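Local coordinates for protein oxidase/hydroxylase (Streptomyces hygroscopicus subsp. hygroscopicus, PDB 4XCB) that probably works as a metal- and 2-oxoglutarate-dependent oxygenase of the phytanoyl-CoA dioxygenase family and binds hygromycin B next to its metal centre, at residues T18-I23 with E205-G210; E38-D43 with G93-K98; R79-Q84 with P137-L142. All coordinates share one frame; numbering follows the deposited sequence.

Contact 1 of 3, residues T18-I23 with E205-G210. With NI (nickel (II) ion), chain E.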
loop_
_atom_site.group_PDB
_atom_site.type_symbol
_atom_site.label_atom_id
_atom_site.label_comp_id
_atom_site.label_asym_id
_atom_site.label_seq_id
_atom_site.Cartn_x
_atom_site.Cartn_y
_atom_site.Cartn_z
ATOM N N THR A 18 5.555 7.005 -14.307
ATOM C CA THR A 18 6.536 8.088 -14.346
ATOM C C THR A 18 6.132 9.337 -13.563
ATOM O O THR A 18 6.968 10.194 -13.268
ATOM C CB THR A 18 6.821 8.518 -15.800
ATOM O OG1 THR A 18 5.690 9.238 -16.319
ATOM C CG2 THR A 18 7.111 7.305 -16.676
ATOM N N GLY A 19 4.845 9.447 -13.242
ATOM C CA GLY A 19 4.361 10.573 -12.459
ATOM C C GLY A 19 3.962 11.770 -13.298
ATOM O O GLY A 19 3.593 12.794 -12.758
ATOM N N PHE A 20 4.072 11.652 -14.613
ATOM C CA PHE A 20 3.636 12.742 -15.467
ATOM C C PHE A 20 3.300 12.207 -16.838
ATOM O O PHE A 20 3.514 11.030 -17.128
ATOM C CB PHE A 20 4.697 13.849 -15.551
ATOM C CG PHE A 20 5.926 13.468 -16.315
ATOM C CD1 PHE A 20 6.896 12.657 -15.747
ATOM C CD2 PHE A 20 6.126 13.954 -17.590
ATOM C CE1 PHE A 20 8.045 12.329 -16.456
ATOM C CE2 PHE A 20 7.269 13.624 -18.301
ATOM C CZ PHE A 20 8.224 12.810 -17.732
ATOM N N LEU A 21 2.720 13.063 -17.661
ATOM C CA LEU A 21 2.356 12.685 -19.009
ATOM C C LEU A 21 2.400 13.918 -19.886
ATOM O O LEU A 21 1.787 14.945 -19.574
ATOM C CB LEU A 21 0.984 12.017 -19.054
ATOM C CG LEU A 21 0.584 11.633 -20.472
ATOM C CD1 LEU A 21 1.400 10.404 -20.951
ATOM C CD2 LEU A 21 -0.919 11.398 -20.565
ATOM N N VAL A 22 3.170 13.840 -20.968
ATOM C CA VAL A 22 3.202 14.921 -21.934
ATOM C C VAL A 22 2.177 14.623 -23.007
ATOM O O VAL A 22 2.228 13.568 -23.659
ATOM C CB VAL A 22 4.588 15.107 -22.564
ATOM C CG1 VAL A 22 4.484 16.004 -23.783
ATOM C CG2 VAL A 22 5.561 15.690 -21.546
ATOM N N ILE A 23 1.219 15.535 -23.154
ATOM C CA ILE A 23 0.180 15.392 -24.158
ATOM C C ILE A 23 0.473 16.420 -25.231
ATOM O O ILE A 23 0.340 17.617 -24.998
ATOM C CB ILE A 23 -1.228 15.584 -23.569
ATOM C CG1 ILE A 23 -1.395 14.747 -22.297
ATOM C CG2 ILE A 23 -2.280 15.203 -24.595
ATOM C CD1 ILE A 23 -2.798 14.811 -21.699
ATOM N N GLU A 205 1.870 15.889 -8.423
ATOM C CA GLU A 205 2.737 16.772 -7.646
ATOM C C GLU A 205 3.591 16.000 -6.639
ATOM O O GLU A 205 4.486 16.566 -6.013
ATOM C CB GLU A 205 1.911 17.862 -6.955
ATOM C CG GLU A 205 1.571 19.017 -7.915
ATOM C CD GLU A 205 2.806 19.794 -8.350
ATOM O OE1 GLU A 205 3.548 20.288 -7.477
ATOM O OE2 GLU A 205 3.039 19.908 -9.571
ATOM N N ALA A 206 3.360 14.701 -6.533
ATOM C CA ALA A 206 4.248 13.847 -5.740
ATOM C C ALA A 206 5.630 13.699 -6.389
ATOM O O ALA A 206 6.604 13.385 -5.696
ATOM C CB ALA A 206 3.613 12.482 -5.531
ATOM N N LEU A 207 5.712 13.927 -7.698
ATOM C CA LEU A 207 6.978 13.777 -8.421
ATOM C C LEU A 207 7.958 14.853 -7.985
ATOM O O LEU A 207 7.589 15.996 -7.840
ATOM C CB LEU A 207 6.729 13.854 -9.924
ATOM C CG LEU A 207 7.930 13.547 -10.803
ATOM C CD1 LEU A 207 8.264 12.063 -10.689
ATOM C CD2 LEU A 207 7.563 13.895 -12.221
ATOM N N MET A 208 9.223 14.490 -7.770
ATOM C CA MET A 208 10.230 15.487 -7.469
ATOM C C MET A 208 10.739 16.040 -8.776
ATOM O O MET A 208 11.253 15.285 -9.592
ATOM C CB MET A 208 11.395 14.901 -6.672
ATOM C CG MET A 208 12.449 15.951 -6.349
ATOM S SD MET A 208 13.832 15.283 -5.405
ATOM C CE MET A 208 13.005 14.893 -3.865
ATOM N N HIS A 209 10.562 17.341 -8.969
ATOM C CA HIS A 209 10.784 17.943 -10.272
ATOM C C HIS A 209 11.228 19.397 -10.148
ATOM O O HIS A 209 11.180 19.998 -9.074
ATOM C CB HIS A 209 9.502 17.862 -11.099
ATOM C CG HIS A 209 8.393 18.678 -10.530
ATOM N ND1 HIS A 209 7.638 18.264 -9.452
ATOM C CD2 HIS A 209 7.953 19.916 -10.852
ATOM C CE1 HIS A 209 6.758 19.208 -9.153
ATOM N NE2 HIS A 209 6.934 20.217 -9.986
ATOM N N GLY A 210 11.657 19.962 -11.267
ATOM C CA GLY A 210 12.060 21.355 -11.309
ATOM C C GLY A 210 12.420 21.656 -12.741
ATOM O O GLY A 210 11.915 21.010 -13.652
HETATM NI NI NI E . 6.463 22.229 -9.644
HETATM O O HOH W 1 4.506 21.895 -10.781
HETATM O O HOH W 2 5.201 22.036 -8.087
#
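L207 pushes its two methyls against the turn where helix 9-18 gives way to strand 20-23. CD1 of L207 lies 3.4 Å from the backbone O of T18, and CD2 meets CD1 of the F20 ring at 3.8 Å, approaching it obliquely. CG of L207 stands anti to its backbone N (chi1 -173°), which carries both methyls across to this turn. G19, next to them in the turn, has positive phi; a CB there would come within 3.1 Å of L207 CD1 and jam against the O of T18, so the tight side has no room for a side chain. Y158 adds a second aromatic ring beside F20. Away from this apolar patch the chains part, since L21, V22 and I23 follow the sheet, and the far side of segment 205-210 turns polar. There H209 ND1 donates to L207 O at 2.8 Å, in the ring plane but above the carbonyl plane, which fixes the ring's rotation and aims NE2 at nickel, 2.1 Å away. E205 reaches the metal through two nickel-bound waters: one donates to OE2 at 2.8 Å, the other to OE1. H105 and 2-oxoglutarate complete the coordination. The chemistry thus divides: methyls pack L207 on the turn and ring at the start of strand 20-23, while its carbonyl serves as a second-shell acceptor orienting a metal ligand of the double-stranded beta-helix.

Contact 2 of 3, residues E38-D43 with G93-K98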
loop_
_atom_site.group_PDB
_atom_site.type_symbol
_atom_site.label_atom_id
_atom_site.label_comp_id
_atom_site.label_asym_id
_atom_site.label_seq_id
_atom_site.Cartn_x
_atom_site.Cartn_y
_atom_site.Cartn_z
ATOM N N GLU A 38 -2.874 37.620 -24.236
ATOM C CA GLU A 38 -3.547 37.944 -22.988
ATOM C C GLU A 38 -2.537 38.161 -21.853
ATOM O O GLU A 38 -2.632 39.144 -21.124
ATOM C CB GLU A 38 -4.549 36.851 -22.618
ATOM C CG GLU A 38 -5.408 37.192 -21.401
ATOM C CD GLU A 38 -6.598 38.099 -21.718
ATOM O OE1 GLU A 38 -6.590 38.788 -22.755
ATOM O OE2 GLU A 38 -7.554 38.118 -20.919
ATOM N N LEU A 39 -1.547 37.276 -21.726
ATOM C CA LEU A 39 -0.553 37.437 -20.666
ATOM C C LEU A 39 0.185 38.765 -20.784
ATOM O O LEU A 39 0.471 39.416 -19.783
ATOM C CB LEU A 39 0.447 36.289 -20.681
ATOM C CG LEU A 39 -0.070 34.931 -20.207
ATOM C CD1 LEU A 39 0.973 33.889 -20.523
ATOM C CD2 LEU A 39 -0.375 34.928 -18.717
ATOM N N GLU A 40 0.476 39.177 -22.013
ATOM C CA GLU A 40 1.166 40.447 -22.226
ATOM C C GLU A 40 0.363 41.627 -21.694
ATOM O O GLU A 40 0.932 42.657 -21.336
ATOM C CB GLU A 40 1.470 40.642 -23.710
ATOM C CG GLU A 40 2.418 39.596 -24.273
ATOM C CD GLU A 40 2.867 39.904 -25.690
ATOM O OE1 GLU A 40 2.663 41.051 -26.146
ATOM O OE2 GLU A 40 3.423 38.997 -26.350
ATOM N N ARG A 41 -0.957 41.467 -21.638
ATOM C CA ARG A 41 -1.848 42.501 -21.129
ATOM C C ARG A 41 -2.193 42.341 -19.645
ATOM O O ARG A 41 -3.100 43.003 -19.141
ATOM C CB ARG A 41 -3.139 42.521 -21.953
ATOM C CG ARG A 41 -2.999 43.189 -23.311
ATOM C CD ARG A 41 -4.308 43.153 -24.091
ATOM N NE ARG A 41 -4.487 41.903 -24.822
ATOM C CZ ARG A 41 -5.312 40.935 -24.444
ATOM N NH1 ARG A 41 -6.033 41.069 -23.339
ATOM N NH2 ARG A 41 -5.418 39.833 -25.167
ATOM N N LEU A 42 -1.485 41.461 -18.944
ATOM C CA LEU A 42 -1.739 41.263 -17.521
ATOM C C LEU A 42 -0.509 41.607 -16.698
ATOM O O LEU A 42 0.610 41.599 -17.207
ATOM C CB LEU A 42 -2.161 39.822 -17.239
ATOM C CG LEU A 42 -3.472 39.346 -17.864
ATOM C CD1 LEU A 42 -3.580 37.827 -17.717
ATOM C CD2 LEU A 42 -4.656 40.032 -17.231
ATOM N N ASP A 43 -0.725 41.901 -15.423
ATOM C CA ASP A 43 0.360 42.279 -14.525
ATOM C C ASP A 43 1.009 41.064 -13.881
ATOM O O ASP A 43 0.346 40.052 -13.637
ATOM C CB ASP A 43 -0.151 43.214 -13.432
ATOM C CG ASP A 43 -0.606 44.550 -13.973
ATOM O OD1 ASP A 43 0.016 45.029 -14.949
ATOM O OD2 ASP A 43 -1.577 45.118 -13.424
ATOM N N GLY A 93 0.778 31.904 -13.925
ATOM C CA GLY A 93 1.640 31.936 -15.087
ATOM C C GLY A 93 3.063 32.213 -14.665
ATOM O O GLY A 93 3.288 32.825 -13.635
ATOM N N LEU A 94 4.019 31.731 -15.451
ATOM C CA LEU A 94 5.436 31.967 -15.187
ATOM C C LEU A 94 6.135 32.406 -16.462
ATOM O O LEU A 94 6.098 31.704 -17.481
ATOM C CB LEU A 94 6.109 30.717 -14.626
ATOM C CG LEU A 94 5.677 30.259 -13.230
ATOM C CD1 LEU A 94 6.288 28.891 -12.947
ATOM C CD2 LEU A 94 6.098 31.281 -12.171
ATOM N N ARG A 95 6.774 33.570 -16.390
ATOM C CA ARG A 95 7.564 34.088 -17.491
ATOM C C ARG A 95 9.019 34.189 -17.054
ATOM O O ARG A 95 9.314 34.868 -16.079
ATOM C CB ARG A 95 7.055 35.459 -17.929
ATOM C CG ARG A 95 7.825 36.033 -19.099
ATOM C CD ARG A 95 7.325 37.414 -19.465
ATOM N NE ARG A 95 5.914 37.372 -19.847
ATOM C CZ ARG A 95 5.497 37.076 -21.074
ATOM N NH1 ARG A 95 6.384 36.811 -22.027
ATOM N NH2 ARG A 95 4.204 37.037 -21.351
ATOM N N ARG A 96 9.917 33.519 -17.767
ATOM C CA ARG A 96 11.326 33.485 -17.376
ATOM C C ARG A 96 12.264 33.933 -18.484
ATOM O O ARG A 96 12.010 33.699 -19.664
ATOM C CB ARG A 96 11.724 32.074 -16.939
ATOM C CG ARG A 96 11.267 31.717 -15.541
ATOM C CD ARG A 96 11.463 30.244 -15.280
ATOM N NE ARG A 96 12.818 29.810 -15.593
ATOM C CZ ARG A 96 13.206 28.533 -15.605
ATOM N NH1 ARG A 96 12.338 27.575 -15.315
ATOM N NH2 ARG A 96 14.454 28.207 -15.910
ATOM N N THR A 97 13.366 34.552 -18.084
ATOM C CA THR A 97 14.416 34.923 -19.023
ATOM C C THR A 97 15.714 34.244 -18.605
ATOM O O THR A 97 15.729 33.472 -17.643
ATOM C CB THR A 97 14.595 36.453 -19.093
ATOM O OG1 THR A 97 14.967 36.952 -17.805
ATOM C CG2 THR A 97 13.289 37.119 -19.522
ATOM N N LYS A 98 16.796 34.510 -19.332
ATOM C CA LYS A 98 18.059 33.818 -19.095
ATOM C C LYS A 98 18.567 33.992 -17.660
ATOM O O LYS A 98 18.332 35.020 -17.030
ATOM C CB LYS A 98 19.122 34.298 -20.088
ATOM C CG LYS A 98 19.695 35.665 -19.766
ATOM C CD LYS A 98 20.847 36.016 -20.692
ATOM C CE LYS A 98 20.369 36.881 -21.841
ATOM N NZ LYS A 98 21.496 37.286 -22.731
#
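L39 and E40, in the last turn of helix 29-40, meet the guanidinium end of R95 on strand 86-96. One residue earlier, E38 faces elsewhere: its carboxylate pairs with R41 in a salt bridge whose modelled length is doubtfully short, and OE2 also bonds S62. L39 points toward the strand, and its CB lies 3.9 Å from R95 NH2, at the edge of the guanidinium and near its plane. G93 lies opposite the same leucine, where a CB would come 3.6 Å from L39 CD2. E40 adds a looser touch, CG to R95 NH2 at 4.3 Å, while its OE2 stays 5.4 Å from that nitrogen, too far for an ion pair, though the opposite charges may attract weakly. Past E40 the chain carries on through R41 and L42, with L42 N bonded to L39 O at 3.0 Å. R95 runs extended from the strand and bends at chi3 (-60°), which turns its flat group toward the helix end; D219 pairs with NH1 and Y55 OH accepts from NE, so outside partners help hold the group, and L39 CB borders its edge. The helix end lies over the sheet of the double-stranded beta-helix, where strand 86-96 runs between 52-55 and 220-229; L39 touches Y55 and L221 of these flanking strands and F65 of helix 63-69.

Contact 3 of 3, residues R79-Q84 with P137-L142; sequences RDVVNQ and PYVKAL. With AKG (2-oxoglutaric acid), chain F; HY0 (hygromycin b variant), chain G.
V139 wedges its two methyls against V81 and V82, joining the last turn of helix 72-82 to strand 139-144 in the large sheet of a double-stranded beta-helix, the cupin-type fold of this family. The tightest pair is V82 CG2 with V139 CG2 at 3.5 Å, closer than usual van der Waals contact; V81 CG2 meets V139 CG1 at 3.9 Å. Placing CG1 of V139 anti to its own carbonyl carbon (chi1 -58°) spreads the fork over both helix valines. An alanine here would remove both methyls and would probably leave V81 CG2 and V82 CG2 facing a gap between helix and strand. In the next shell, V78 packs on V139 from the same helix, and backbone bonds tie V139 to Y227 and V81 to C136. At the helix end, D80 makes a salt bridge and N83 a hydrogen bond to R117 of the third subunit, so the turn also borders a subunit interface. On the other side of the strand, L142 CD1 lies 3.9 Å from C4 of 2-oxoglutarate. On that same side K140 stretches out nearly straight, bonded to Y92 OH, and its NZ donates to O32 of the bound hygromycin B variant at 2.9 Å.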
loop_
_atom_site.group_PDB
_atom_site.type_symbol
_atom_site.label_atom_id
_atom_site.label_comp_id
_atom_site.label_asym_id
_atom_site.label_seq_id
_atom_site.Cartn_x
_atom_site.Cartn_y
_atom_site.Cartn_z
ATOM N N ARG A 79 -9.352 14.452 -14.602
ATOM C CA ARG A 79 -10.332 13.568 -13.980
ATOM C C ARG A 79 -9.866 12.115 -13.931
ATOM O O ARG A 79 -10.178 11.385 -12.977
ATOM C CB ARG A 79 -11.665 13.641 -14.711
ATOM C CG ARG A 79 -12.364 14.946 -14.566
ATOM C CD ARG A 79 -13.754 14.835 -15.132
ATOM N NE ARG A 79 -14.361 16.153 -15.180
ATOM C CZ ARG A 79 -14.805 16.809 -14.116
ATOM N NH1 ARG A 79 -14.719 16.262 -12.904
ATOM N NH2 ARG A 79 -15.336 18.015 -14.270
ATOM N N ASP A 80 -9.115 11.704 -14.952
ATOM C CA ASP A 80 -8.664 10.317 -15.078
ATOM C C ASP A 80 -7.490 10.015 -14.159
ATOM O O ASP A 80 -7.148 8.857 -13.983
ATOM C CB ASP A 80 -8.276 9.993 -16.532
ATOM C CG ASP A 80 -9.489 9.790 -17.435
ATOM O OD1 ASP A 80 -10.640 9.772 -16.933
ATOM O OD2 ASP A 80 -9.289 9.626 -18.658
ATOM N N VAL A 81 -6.876 11.036 -13.558
ATOM C CA VAL A 81 -5.788 10.765 -12.619
ATOM C C VAL A 81 -6.142 11.170 -11.184
ATOM O O VAL A 81 -5.505 10.721 -10.239
ATOM C CB VAL A 81 -4.463 11.449 -13.055
ATOM C CG1 VAL A 81 -3.993 10.881 -14.404
ATOM C CG2 VAL A 81 -4.596 12.974 -13.108
ATOM N N VAL A 82 -7.150 12.017 -11.020
ATOM C CA VAL A 82 -7.638 12.357 -9.670
ATOM C C VAL A 82 -8.799 11.463 -9.233
ATOM O O VAL A 82 -8.808 10.938 -8.118
ATOM C CB VAL A 82 -8.077 13.825 -9.591
ATOM C CG1 VAL A 82 -8.541 14.180 -8.184
ATOM C CG2 VAL A 82 -6.933 14.736 -9.984
ATOM N N ASN A 83 -9.776 11.288 -10.117
ATOM C CA ASN A 83 -10.926 10.417 -9.872
ATOM C C ASN A 83 -11.652 10.729 -8.549
ATOM O O ASN A 83 -12.027 9.836 -7.775
ATOM C CB ASN A 83 -10.491 8.952 -9.932
ATOM C CG ASN A 83 -10.317 8.468 -11.360
ATOM O OD1 ASN A 83 -11.276 8.465 -12.137
ATOM N ND2 ASN A 83 -9.091 8.065 -11.719
ATOM N N GLN A 84 -11.821 12.026 -8.307
ATOM C CA GLN A 84 -12.607 12.561 -7.186
ATOM C C GLN A 84 -13.440 13.719 -7.713
ATOM O O GLN A 84 -13.085 14.304 -8.740
ATOM C CB GLN A 84 -11.709 13.070 -6.058
ATOM C CG GLN A 84 -10.772 12.044 -5.491
ATOM C CD GLN A 84 -11.460 11.135 -4.491
ATOM O OE1 GLN A 84 -11.677 11.500 -3.346
ATOM N NE2 GLN A 84 -11.773 9.932 -4.923
ATOM N N PRO A 137 -4.252 13.136 -5.397
ATOM C CA PRO A 137 -5.043 14.263 -4.891
ATOM C C PRO A 137 -4.584 15.645 -5.376
ATOM O O PRO A 137 -5.367 16.586 -5.242
ATOM C CB PRO A 137 -4.887 14.135 -3.377
ATOM C CG PRO A 137 -3.566 13.497 -3.199
ATOM C CD PRO A 137 -3.393 12.547 -4.357
ATOM N N TYR A 138 -3.373 15.796 -5.900
ATOM C CA TYR A 138 -2.942 17.117 -6.328
ATOM C C TYR A 138 -2.218 16.960 -7.639
ATOM O O TYR A 138 -1.120 16.407 -7.666
ATOM C CB TYR A 138 -2.032 17.776 -5.282
ATOM C CG TYR A 138 -2.001 19.287 -5.334
ATOM C CD1 TYR A 138 -2.318 20.038 -4.214
ATOM C CD2 TYR A 138 -1.680 19.959 -6.500
ATOM C CE1 TYR A 138 -2.303 21.418 -4.249
ATOM C CE2 TYR A 138 -1.652 21.339 -6.547
ATOM C CZ TYR A 138 -1.965 22.065 -5.421
ATOM O OH TYR A 138 -1.955 23.450 -5.445
ATOM N N VAL A 139 -2.847 17.400 -8.724
ATOM C CA VAL A 139 -2.219 17.343 -10.035
ATOM C C VAL A 139 -2.259 18.714 -10.706
ATOM O O VAL A 139 -3.123 19.573 -10.407
ATOM C CB VAL A 139 -2.882 16.287 -10.940
ATOM C CG1 VAL A 139 -2.825 14.895 -10.270
ATOM C CG2 VAL A 139 -4.301 16.668 -11.230
ATOM N N LYS A 140 -1.300 18.931 -11.597
ATOM C CA LYS A 140 -1.204 20.157 -12.351
ATOM C C LYS A 140 -1.264 19.887 -13.826
ATOM O O LYS A 140 -0.707 18.901 -14.310
ATOM C CB LYS A 140 0.089 20.896 -12.038
ATOM C CG LYS A 140 0.075 21.662 -10.764
ATOM C CD LYS A 140 1.295 22.552 -10.701
ATOM C CE LYS A 140 1.404 23.195 -9.343
ATOM N NZ LYS A 140 2.775 23.754 -9.133
ATOM N N ALA A 141 -1.926 20.778 -14.548
ATOM C CA ALA A 141 -1.790 20.822 -15.991
ATOM C C ALA A 141 -0.923 22.017 -16.331
ATOM O O ALA A 141 -1.306 23.163 -16.101
ATOM C CB ALA A 141 -3.149 20.921 -16.673
ATOM N N LEU A 142 0.264 21.747 -16.853
ATOM C CA LEU A 142 1.141 22.794 -17.336
ATOM C C LEU A 142 0.920 22.971 -18.831
ATOM O O LEU A 142 1.168 22.056 -19.618
ATOM C CB LEU A 142 2.614 22.458 -17.061
ATOM C CG LEU A 142 3.027 22.041 -15.653
ATOM C CD1 LEU A 142 4.486 21.651 -15.626
ATOM C CD2 LEU A 142 2.813 23.157 -14.682
HETATM C C1 AKG F . 5.996 24.642 -10.867
HETATM O O1 AKG F . 5.797 24.130 -9.721
HETATM O O2 AKG F . 5.517 25.780 -11.159
HETATM C C2 AKG F . 6.802 23.889 -11.889
HETATM O O5 AKG F . 7.141 22.753 -11.609
HETATM C C3 AKG F . 7.200 24.563 -13.192
HETATM C C4 AKG F . 7.536 23.592 -14.300
HETATM C C5 AKG F . 8.186 24.335 -15.457
HETATM O O3 AKG F . 8.420 23.730 -16.540
HETATM O O4 AKG F . 8.484 25.553 -15.323
HETATM C C1 HY0 G . 8.094 26.237 -0.327
HETATM C C2 HY0 G . 9.050 26.599 0.787
HETATM C C3 HY0 G . 8.971 28.093 1.066
HETATM C C4 HY0 G . 9.313 28.887 -0.195
HETATM C C5 HY0 G . 8.438 28.464 -1.378
HETATM C C6 HY0 G . 8.439 26.982 -1.595
HETATM N N7 HY0 G . 8.680 25.877 1.944
HETATM O O8 HY0 G . 8.228 24.857 -0.574
HETATM N N9 HY0 G . 9.112 30.270 0.070
HETATM C C10 HY0 G . 10.273 30.780 0.795
HETATM O O11 HY0 G . 8.949 29.079 -2.541
HETATM C C12 HY0 G . 6.741 25.275 -4.441
HETATM C C13 HY0 G . 7.884 25.808 -3.619
HETATM O O14 HY0 G . 8.851 26.498 -4.372
HETATM C C15 HY0 G . 9.403 25.659 -5.349
HETATM C C16 HY0 G . 8.372 25.503 -6.422
HETATM C C17 HY0 G . 7.124 24.780 -5.768
HETATM O O18 HY0 G . 7.422 26.685 -2.595
HETATM C C19 HY0 G . 10.662 26.317 -5.907
HETATM O O20 HY0 G . 11.678 26.265 -4.901
HETATM O O21 HY0 G . 7.991 26.732 -6.917
HETATM O O22 HY0 G . 6.058 24.925 -6.610
HETATM C C23 HY0 G . 4.997 25.499 -5.822
HETATM C C24 HY0 G . 4.186 26.405 -6.686
HETATM C C25 HY0 G . 2.880 26.763 -5.993
HETATM C C26 HY0 G . 2.140 25.520 -5.542
HETATM C C27 HY0 G . 3.040 24.739 -4.647
HETATM O O28 HY0 G . 4.211 24.424 -5.364
HETATM O O29 HY0 G . 5.625 26.222 -4.679
HETATM O O30 HY0 G . 4.872 27.634 -6.944
HETATM O O31 HY0 G . 2.108 27.549 -6.872
HETATM O O32 HY0 G . 1.737 24.712 -6.651
HETATM C C33 HY0 G . 2.370 23.424 -4.210
HETATM C C34 HY0 G . 3.025 22.916 -2.952
HETATM O O35 HY0 G . 2.631 23.665 -1.821
HETATM N N36 HY0 G . 2.574 22.457 -5.224
#

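In the fold
Contacts 1 and 3 are buried and adjoin, their centres about 11 Å apart: E205 N probably bonds Y138 O, and E205 OE2 packs on CD of K140. Contact 2 lies nearer the surface, its centre about 23 and 25 Å from those of the other two, and its chemistry shifts accordingly from methyls and a ring to an arginine beside a leucine and an exposed glutamate. All three reach the same antiparallel sheet: contacts 2 and 3 lay a helix end on it, whereas contact 1 joins its edge strand 20-23 to the loop entering strand 209-211 of the smaller sheet. Each also holds a residue of the 2-oxoglutarate pocket: H209, L94, and K140 with L142.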